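Local coordinates for restriction endonuclease EcoP15I, restriction subunit (Escherichia coli, PDB 4ZCF), which cleaves DNA, together with the Mod subunit, 25-27 base pairs downstream of one of two inversely oriented CAGCAG sites, at residues C[52-57]-C[66-71]; C[59-64]-C[70-75]; C[20-25]-C[98-103]. One frame throughout, in Å; residues are numbered along the deposited sequence.

Contact 1. Residues C[52-57]-C[66-71]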
loop_
_atom_site.group_PDB
_atom_site.type_symbol
_atom_site.label_atom_id
_atom_site.label_comp_id
_atom_site.label_asym_id
_atom_site.label_seq_id
_atom_site.Cartn_x
_atom_site.Cartn_y
_atom_site.Cartn_z
ATOM N N GLN C 52 -7.804 -46.926 -9.725
ATOM C CA GLN C 52 -6.541 -46.313 -10.164
ATOM C C GLN C 52 -5.760 -45.810 -8.948
ATOM O O GLN C 52 -4.665 -46.302 -8.687
ATOM C CB GLN C 52 -6.819 -45.138 -11.121
ATOM C CG GLN C 52 -7.088 -45.542 -12.569
ATOM C CD GLN C 52 -5.835 -45.828 -13.374
ATOM O OE1 GLN C 52 -4.697 -45.584 -12.940
ATOM N NE2 GLN C 52 -6.026 -46.347 -14.581
ATOM N N TYR C 53 -6.382 -44.893 -8.161
ATOM C CA TYR C 53 -5.865 -44.284 -6.937
ATOM C C TYR C 53 -5.547 -45.350 -5.889
ATOM O O TYR C 53 -4.480 -45.280 -5.262
ATOM C CB TYR C 53 -6.864 -43.229 -6.422
ATOM C CG TYR C 53 -6.487 -42.505 -5.145
ATOM C CD1 TYR C 53 -5.564 -41.463 -5.157
ATOM C CD2 TYR C 53 -7.146 -42.778 -3.948
ATOM C CE1 TYR C 53 -5.271 -40.743 -3.997
ATOM C CE2 TYR C 53 -6.861 -42.066 -2.783
ATOM C CZ TYR C 53 -5.926 -41.045 -2.812
ATOM O OH TYR C 53 -5.634 -40.355 -1.658
ATOM N N TYR C 54 -6.428 -46.377 -5.749
ATOM C CA TYR C 54 -6.170 -47.501 -4.843
ATOM C C TYR C 54 -4.871 -48.230 -5.294
ATOM O O TYR C 54 -3.973 -48.432 -4.467
ATOM C CB TYR C 54 -7.369 -48.492 -4.771
ATOM C CG TYR C 54 -7.073 -49.718 -3.926
ATOM C CD1 TYR C 54 -6.445 -50.839 -4.476
ATOM C CD2 TYR C 54 -7.342 -49.729 -2.559
ATOM C CE1 TYR C 54 -6.059 -51.917 -3.681
ATOM C CE2 TYR C 54 -6.997 -50.822 -1.761
ATOM C CZ TYR C 54 -6.358 -51.915 -2.326
ATOM O OH TYR C 54 -6.018 -52.991 -1.535
ATOM N N ASN C 55 -4.789 -48.613 -6.598
ATOM C CA ASN C 55 -3.659 -49.350 -7.184
ATOM C C ASN C 55 -2.344 -48.584 -7.158
ATOM O O ASN C 55 -1.284 -49.193 -6.980
ATOM C CB ASN C 55 -3.984 -49.793 -8.610
ATOM N N ASN C 56 -2.411 -47.251 -7.345
ATOM C CA ASN C 56 -1.248 -46.362 -7.338
ATOM C C ASN C 56 -0.609 -46.339 -5.952
ATOM O O ASN C 56 0.609 -46.486 -5.859
ATOM C CB ASN C 56 -1.628 -44.962 -7.841
ATOM C CG ASN C 56 -2.049 -44.899 -9.304
ATOM O OD1 ASN C 56 -2.142 -45.909 -10.017
ATOM N ND2 ASN C 56 -2.368 -43.713 -9.785
ATOM N N ILE C 57 -1.443 -46.284 -4.879
ATOM C CA ILE C 57 -0.998 -46.289 -3.479
ATOM C C ILE C 57 -0.370 -47.616 -3.094
ATOM O O ILE C 57 0.747 -47.611 -2.560
ATOM C CB ILE C 57 -2.072 -45.766 -2.470
ATOM C CG1 ILE C 57 -2.336 -44.252 -2.692
ATOM C CG2 ILE C 57 -1.649 -46.013 -1.005
ATOM C CD1 ILE C 57 -3.613 -43.751 -2.143
ATOM N N ILE C 66 6.306 -50.340 2.961
ATOM C CA ILE C 66 5.266 -49.911 3.905
ATOM C C ILE C 66 4.125 -50.938 3.891
ATOM O O ILE C 66 3.555 -51.215 2.827
ATOM C CB ILE C 66 4.758 -48.454 3.617
ATOM C CG1 ILE C 66 5.908 -47.416 3.672
ATOM C CG2 ILE C 66 3.585 -48.058 4.546
ATOM C CD1 ILE C 66 5.638 -46.170 2.903
ATOM N N ALA C 67 3.790 -51.485 5.084
ATOM C CA ALA C 67 2.733 -52.480 5.267
ATOM C C ALA C 67 1.380 -51.955 4.779
ATOM O O ALA C 67 0.884 -50.942 5.279
ATOM C CB ALA C 67 2.653 -52.909 6.729
ATOM N N HIS C 68 0.813 -52.634 3.769
ATOM C CA HIS C 68 -0.476 -52.313 3.150
ATOM C C HIS C 68 -1.673 -52.693 4.079
ATOM O O HIS C 68 -2.684 -53.251 3.628
ATOM C CB HIS C 68 -0.547 -52.966 1.753
ATOM C CG HIS C 68 -1.695 -52.517 0.901
ATOM N ND1 HIS C 68 -1.817 -51.205 0.483
ATOM C CD2 HIS C 68 -2.719 -53.237 0.385
ATOM C CE1 HIS C 68 -2.915 -51.164 -0.254
ATOM N NE2 HIS C 68 -3.489 -52.364 -0.346
ATOM N N SER C 69 -1.550 -52.347 5.382
ATOM C CA SER C 69 -2.549 -52.569 6.429
ATOM C C SER C 69 -3.715 -51.584 6.303
ATOM O O SER C 69 -3.622 -50.626 5.531
ATOM C CB SER C 69 -1.902 -52.439 7.804
ATOM O OG SER C 69 -1.525 -51.101 8.087
ATOM N N LYS C 70 -4.805 -51.813 7.075
ATOM C CA LYS C 70 -6.020 -50.981 7.091
ATOM C C LYS C 70 -5.769 -49.568 7.632
ATOM O O LYS C 70 -6.453 -48.619 7.233
ATOM C CB LYS C 70 -7.103 -51.665 7.912
ATOM N N ASP C 71 -4.791 -49.447 8.546
ATOM C CA ASP C 71 -4.385 -48.207 9.212
ATOM C C ASP C 71 -3.466 -47.310 8.363
ATOM O O ASP C 71 -3.273 -46.140 8.717
ATOM C CB ASP C 71 -3.699 -48.541 10.553
ATOM C CG ASP C 71 -4.572 -49.263 11.568
ATOM O OD1 ASP C 71 -5.796 -49.394 11.320
ATOM O OD2 ASP C 71 -4.038 -49.674 12.619
#

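Contact 2. Residues C[59-64]-C[70-75]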
loop_
_atom_site.group_PDB
_atom_site.type_symbol
_atom_site.label_atom_id
_atom_site.label_comp_id
_atom_site.label_asym_id
_atom_site.label_seq_id
_atom_site.Cartn_x
_atom_site.Cartn_y
_atom_site.Cartn_z
ATOM N N ASN C 59 1.042 -49.922 -4.961
ATOM C CA ASN C 59 2.326 -50.022 -5.648
ATOM C C ASN C 59 3.427 -49.147 -5.029
ATOM O O ASN C 59 4.588 -49.563 -5.041
ATOM C CB ASN C 59 2.161 -49.776 -7.146
ATOM C CG ASN C 59 1.752 -51.001 -7.934
ATOM O OD1 ASN C 59 2.201 -52.130 -7.673
ATOM N ND2 ASN C 59 0.932 -50.798 -8.959
ATOM N N VAL C 60 3.055 -47.956 -4.455
ATOM C CA VAL C 60 3.983 -47.039 -3.756
ATOM C C VAL C 60 4.413 -47.675 -2.429
ATOM O O VAL C 60 5.603 -47.691 -2.110
ATOM C CB VAL C 60 3.409 -45.608 -3.509
ATOM C CG1 VAL C 60 4.444 -44.707 -2.833
ATOM C CG2 VAL C 60 2.928 -44.964 -4.798
ATOM N N GLN C 61 3.430 -48.178 -1.651
ATOM C CA GLN C 61 3.639 -48.832 -0.357
ATOM C C GLN C 61 4.576 -50.033 -0.496
ATOM O O GLN C 61 5.546 -50.151 0.266
ATOM C CB GLN C 61 2.296 -49.205 0.284
ATOM C CG GLN C 61 1.473 -47.978 0.655
ATOM C CD GLN C 61 0.345 -48.283 1.602
ATOM O OE1 GLN C 61 -0.792 -48.528 1.195
ATOM N NE2 GLN C 61 0.623 -48.216 2.894
ATOM N N ALA C 62 4.337 -50.858 -1.534
ATOM C CA ALA C 62 5.134 -52.035 -1.894
ATOM C C ALA C 62 6.595 -51.676 -2.171
ATOM O O ALA C 62 7.496 -52.315 -1.624
ATOM C CB ALA C 62 4.526 -52.711 -3.118
ATOM N N PHE C 63 6.823 -50.648 -3.008
ATOM C CA PHE C 63 8.150 -50.174 -3.385
ATOM C C PHE C 63 8.920 -49.585 -2.204
ATOM O O PHE C 63 10.120 -49.823 -2.085
ATOM C CB PHE C 63 8.028 -49.141 -4.508
ATOM C CG PHE C 63 9.311 -48.852 -5.246
ATOM C CD1 PHE C 63 9.712 -49.644 -6.318
ATOM C CD2 PHE C 63 10.097 -47.758 -4.904
ATOM C CE1 PHE C 63 10.894 -49.363 -7.016
ATOM C CE2 PHE C 63 11.277 -47.475 -5.602
ATOM C CZ PHE C 63 11.668 -48.280 -6.652
ATOM N N ASN C 64 8.235 -48.812 -1.343
ATOM C CA ASN C 64 8.831 -48.154 -0.181
ATOM C C ASN C 64 8.960 -49.035 1.076
ATOM O O ASN C 64 9.576 -48.613 2.058
ATOM C CB ASN C 64 8.088 -46.855 0.129
ATOM C CG ASN C 64 8.426 -45.664 -0.743
ATOM O OD1 ASN C 64 9.298 -45.694 -1.629
ATOM N ND2 ASN C 64 7.759 -44.556 -0.465
ATOM N N LYS C 70 -4.805 -51.813 7.075
ATOM C CA LYS C 70 -6.020 -50.981 7.091
ATOM C C LYS C 70 -5.769 -49.568 7.632
ATOM O O LYS C 70 -6.453 -48.619 7.233
ATOM C CB LYS C 70 -7.103 -51.665 7.912
ATOM N N ASP C 71 -4.791 -49.447 8.546
ATOM C CA ASP C 71 -4.385 -48.207 9.212
ATOM C C ASP C 71 -3.466 -47.310 8.363
ATOM O O ASP C 71 -3.273 -46.140 8.717
ATOM C CB ASP C 71 -3.699 -48.541 10.553
ATOM C CG ASP C 71 -4.572 -49.263 11.568
ATOM O OD1 ASP C 71 -5.796 -49.394 11.320
ATOM O OD2 ASP C 71 -4.038 -49.674 12.619
ATOM N N ASN C 72 -2.897 -47.860 7.258
ATOM C CA ASN C 72 -1.963 -47.170 6.365
ATOM C C ASN C 72 -2.567 -46.729 5.020
ATOM O O ASN C 72 -1.929 -45.954 4.305
ATOM C CB ASN C 72 -0.704 -48.027 6.137
ATOM C CG ASN C 72 0.224 -48.181 7.328
ATOM O OD1 ASN C 72 0.009 -47.642 8.425
ATOM N ND2 ASN C 72 1.295 -48.933 7.128
ATOM N N HIS C 73 -3.775 -47.215 4.669
ATOM C CA HIS C 73 -4.422 -46.860 3.400
ATOM C C HIS C 73 -5.922 -46.622 3.532
ATOM O O HIS C 73 -6.541 -47.128 4.471
ATOM C CB HIS C 73 -4.082 -47.882 2.292
ATOM C CG HIS C 73 -5.009 -49.062 2.204
ATOM N ND1 HIS C 73 -5.071 -50.017 3.210
ATOM C CD2 HIS C 73 -5.864 -49.415 1.213
ATOM C CE1 HIS C 73 -5.969 -50.902 2.805
ATOM N NE2 HIS C 73 -6.472 -50.582 1.611
ATOM N N ASN C 74 -6.497 -45.837 2.591
ATOM C CA ASN C 74 -7.920 -45.466 2.509
ATOM C C ASN C 74 -8.227 -44.798 1.150
ATOM O O ASN C 74 -7.864 -43.636 0.930
ATOM C CB ASN C 74 -8.306 -44.537 3.677
ATOM C CG ASN C 74 -9.775 -44.217 3.818
ATOM O OD1 ASN C 74 -10.575 -44.341 2.885
ATOM N ND2 ASN C 74 -10.154 -43.745 5.000
ATOM N N ALA C 75 -8.917 -45.533 0.250
ATOM C CA ALA C 75 -9.316 -45.054 -1.089
ATOM C C ALA C 75 -10.484 -44.051 -1.056
ATOM O O ALA C 75 -10.777 -43.431 -2.081
ATOM C CB ALA C 75 -9.664 -46.233 -1.993
#

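Contact 3. Residues C[20-25]-C[98-103]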
loop_
_atom_site.group_PDB
_atom_site.type_symbol
_atom_site.label_atom_id
_atom_site.label_comp_id
_atom_site.label_asym_id
_atom_site.label_seq_id
_atom_site.Cartn_x
_atom_site.Cartn_y
_atom_site.Cartn_z
ATOM N N ALA C 20 7.314 -40.748 -4.278
ATOM C CA ALA C 20 6.241 -41.413 -3.557
ATOM C C ALA C 20 4.887 -40.678 -3.644
ATOM O O ALA C 20 3.857 -41.347 -3.706
ATOM C CB ALA C 20 6.656 -41.682 -2.127
ATOM N N VAL C 21 4.885 -39.319 -3.734
ATOM C CA VAL C 21 3.650 -38.517 -3.901
ATOM C C VAL C 21 3.281 -38.490 -5.390
ATOM O O VAL C 21 2.096 -38.555 -5.738
ATOM C CB VAL C 21 3.744 -37.080 -3.302
ATOM C CG1 VAL C 21 2.420 -36.326 -3.421
ATOM C CG2 VAL C 21 4.193 -37.112 -1.848
ATOM N N MET C 22 4.296 -38.394 -6.268
ATOM C CA MET C 22 4.081 -38.387 -7.722
ATOM C C MET C 22 3.480 -39.701 -8.274
ATOM O O MET C 22 2.644 -39.646 -9.189
ATOM C CB MET C 22 5.373 -38.012 -8.479
ATOM C CG MET C 22 5.703 -36.516 -8.459
ATOM S SD MET C 22 4.301 -35.369 -8.591
ATOM C CE MET C 22 3.811 -35.595 -10.286
ATOM N N ASN C 23 3.899 -40.868 -7.708
ATOM C CA ASN C 23 3.429 -42.202 -8.113
ATOM C C ASN C 23 1.927 -42.464 -7.828
ATOM O O ASN C 23 1.327 -43.308 -8.495
ATOM C CB ASN C 23 4.306 -43.304 -7.527
ATOM C CG ASN C 23 5.720 -43.355 -8.041
ATOM O OD1 ASN C 23 5.988 -43.172 -9.235
ATOM N ND2 ASN C 23 6.657 -43.649 -7.140
ATOM N N VAL C 24 1.328 -41.715 -6.872
ATOM C CA VAL C 24 -0.092 -41.738 -6.495
ATOM C C VAL C 24 -0.935 -41.200 -7.667
ATOM O O VAL C 24 -2.094 -41.582 -7.822
ATOM C CB VAL C 24 -0.311 -40.905 -5.192
ATOM C CG1 VAL C 24 -1.775 -40.545 -4.953
ATOM C CG2 VAL C 24 0.263 -41.616 -3.981
ATOM N N PHE C 25 -0.358 -40.335 -8.498
ATOM C CA PHE C 25 -1.106 -39.725 -9.596
ATOM C C PHE C 25 -0.846 -40.291 -10.995
ATOM O O PHE C 25 -1.095 -39.587 -11.981
ATOM C CB PHE C 25 -0.941 -38.192 -9.564
ATOM C CG PHE C 25 -1.410 -37.538 -8.291
ATOM C CD1 PHE C 25 -2.747 -37.202 -8.114
ATOM C CD2 PHE C 25 -0.510 -37.223 -7.280
ATOM C CE1 PHE C 25 -3.180 -36.578 -6.943
ATOM C CE2 PHE C 25 -0.943 -36.599 -6.111
ATOM C CZ PHE C 25 -2.277 -36.282 -5.950
ATOM N N ILE C 98 5.561 -29.698 -5.213
ATOM C CA ILE C 98 4.725 -28.622 -5.759
ATOM C C ILE C 98 5.114 -28.334 -7.227
ATOM O O ILE C 98 4.238 -28.133 -8.078
ATOM C CB ILE C 98 4.837 -27.373 -4.845
ATOM C CG1 ILE C 98 3.814 -27.444 -3.715
ATOM C CG2 ILE C 98 4.737 -26.040 -5.631
ATOM C CD1 ILE C 98 4.196 -26.656 -2.485
ATOM N N PHE C 99 6.440 -28.344 -7.503
ATOM C CA PHE C 99 7.032 -28.142 -8.829
ATOM C C PHE C 99 6.781 -29.320 -9.717
ATOM O O PHE C 99 6.550 -29.120 -10.907
ATOM C CB PHE C 99 8.529 -27.862 -8.738
ATOM C CG PHE C 99 8.849 -26.437 -8.374
ATOM C CD1 PHE C 99 8.954 -25.461 -9.356
ATOM C CD2 PHE C 99 9.030 -26.066 -7.048
ATOM C CE1 PHE C 99 9.231 -24.133 -9.014
ATOM C CE2 PHE C 99 9.310 -24.741 -6.709
ATOM C CZ PHE C 99 9.407 -23.783 -7.695
ATOM N N ASP C 100 6.771 -30.549 -9.140
ATOM C CA ASP C 100 6.480 -31.788 -9.881
ATOM C C ASP C 100 4.995 -31.940 -10.238
ATOM O O ASP C 100 4.685 -32.321 -11.373
ATOM C CB ASP C 100 7.087 -33.027 -9.210
ATOM C CG ASP C 100 8.514 -33.323 -9.642
ATOM O OD1 ASP C 100 9.001 -32.672 -10.591
ATOM O OD2 ASP C 100 9.121 -34.244 -9.080
ATOM N N LEU C 101 4.080 -31.559 -9.327
ATOM C CA LEU C 101 2.636 -31.575 -9.616
ATOM C C LEU C 101 2.307 -30.501 -10.665
ATOM O O LEU C 101 1.381 -30.666 -11.467
ATOM C CB LEU C 101 1.785 -31.401 -8.345
ATOM C CG LEU C 101 1.795 -32.588 -7.376
ATOM C CD1 LEU C 101 1.464 -32.130 -5.967
ATOM C CD2 LEU C 101 0.835 -33.703 -7.845
ATOM N N ASN C 102 3.123 -29.437 -10.697
ATOM C CA ASN C 102 3.002 -28.395 -11.694
ATOM C C ASN C 102 3.533 -28.880 -13.050
ATOM O O ASN C 102 2.877 -28.666 -14.069
ATOM C CB ASN C 102 3.731 -27.138 -11.263
ATOM C CG ASN C 102 3.646 -26.060 -12.305
ATOM O OD1 ASN C 102 4.606 -25.820 -13.044
ATOM N ND2 ASN C 102 2.476 -25.449 -12.444
ATOM N N LYS C 103 4.723 -29.513 -13.073
ATOM C CA LYS C 103 5.319 -30.014 -14.316
ATOM C C LYS C 103 4.348 -30.993 -15.024
ATOM O O LYS C 103 3.867 -30.701 -16.125
ATOM C CB LYS C 103 6.697 -30.649 -14.036
ATOM C CG LYS C 103 7.420 -31.197 -15.270
ATOM C CD LYS C 103 8.811 -31.713 -14.933
ATOM C CE LYS C 103 9.888 -30.879 -15.586
ATOM N NZ LYS C 103 11.214 -31.041 -14.919
#

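Contact 1. Residues C[52-57]-C[66-71]
Tyr54 of helix 50-64 and His68 of the loop leading from that helix to strand 79-84 are joined by one side-chain hydrogen bond at the protein surface. The bond runs from His68 NE2 to Tyr54 OH, 2.9 Å long and nearly straight, with an N-H...O angle of 171°. The hydroxyl lies at the edge of the imidazole, in its plane. The two rings meet obliquely, their planes 75° apart. CG of Tyr54 stands opposite the backbone N (chi1 175°), which carries the phenol toward the loop. In this P-loop helicase-type domain the loop turns sharply here: His68 is the centre of an inverse gamma turn, closed by Ser69 N bonding to Ala67 O at 2.8 Å, and its side chain points at the helix. A phenylalanine in place of Tyr54 would probably keep the aromatic bulk but leave His68 NE2 without its acceptor and the imidazole less firmly fixed in rotation. Histidine suits the site because its other nitrogen, ND1, is bonded to Gln61 OE1, two turns further along the same helix. With an oxygen facing each nitrogen, the ring may carry a positive charge. The His73 ring meets both aromatic groups.

Contact 2. Residues C[59-64]-C[70-75]
Gln61 reaches from helix 50-64 to the loop at Asn72 and His73, and the contacts between them are van der Waals ones. Its CG lies opposite the carbonyl carbon (chi1 -66°) and the chain runs on extended, which brings the carboxamide up to the first side-chain carbons of the loop. There the two ends of the amide part company: NE2 touches CB of Asn72 at 3.5 Å, while OE1 sits 3.5 Å from CB of His73. The Gln61 and Asn72 amide planes are turned 49° apart, and the Gln61 side chain crosses that of His73 at about a right angle. This loop precedes strand 79-84, the strand of the parallel sheet that leads into the P-loop of the helicase-type domain, and Asn72 is tied by backbone hydrogen bonds to Leu263, at the start of an edge strand of the sheet, 263-267. The polar bonds go to other partners. Glutamine is long enough to span the distance, and its buried amide can brush two methylenes while OE1 is held by His68. Asparagine and histidine suit a loop that folds back on its own carbonyls: Asn72 ND2 bonds to Ala67 O, and His73 ND1 bonds to Ser69 O.

Contact 3. Residues C[20-25]-C[98-103]
The Phe25 ring meets CD2 of Leu101 obliquely, its CD2 and CE2 atoms both 3.8 Å from that methyl. Val24 CG1 covers the centre of one face of the ring, and Tyr248 packs against Phe25 edge-to-face. The contact joins segment 20-25, reached through helix 12-22, to helix 90-105, the helix that follows the P-loop in the helicase-type domain. Both helices begin in the nucleotide pocket, where Gln14, Lys90 and Thr91 contact AMP, and here their side chains meet well away from it. Leucine and phenylalanine suit this buried join because neither has a polar atom to satisfy. Met22 makes the widest contact of its segment. With CG opposite the carbonyl carbon (chi1 -77°), its flexible chain bends at both later torsions to bring SD and CE against Asp100 and Leu101. The sulfur lies 3.7 Å from CB of Asp100 and 3.9 Å from CD2 of Leu101, so one thioether fits beside two different neighbours. The carboxylate of Asp100 is directed to another partner: its OD1 is hydrogen-bonded to Tyr140 OH, while the methylene is left to the methionine. At the far end of the Met22 chain, the methyl CE rests 3.6 Å from the backbone oxygen of Asp100.

How the contacts relate
All three contacts lie on the same side of the chain's centre, in the N-terminal part of the chain, around the first parallel sheet. Contacts 1 and 2 are neighbours, their centres about 3 Å apart; both use helix 50-64 and the loop after it, and they share Lys70 and Asp71. Contact 3 lies with its centre about 17 Å from each. Along the chain its segments, 20-25 and 98-103, bracket the others. Helix 50-64 bridges the group: Asn56 ND2 bonds to Val24 O, and Val60 packs on Ala20 and Asn23. Contact 3 thus brings segment 20-25 against helix 90-105, which follows the P-loop, while contacts 1 and 2 tie helix 50-64 to the loop before strand 79-84.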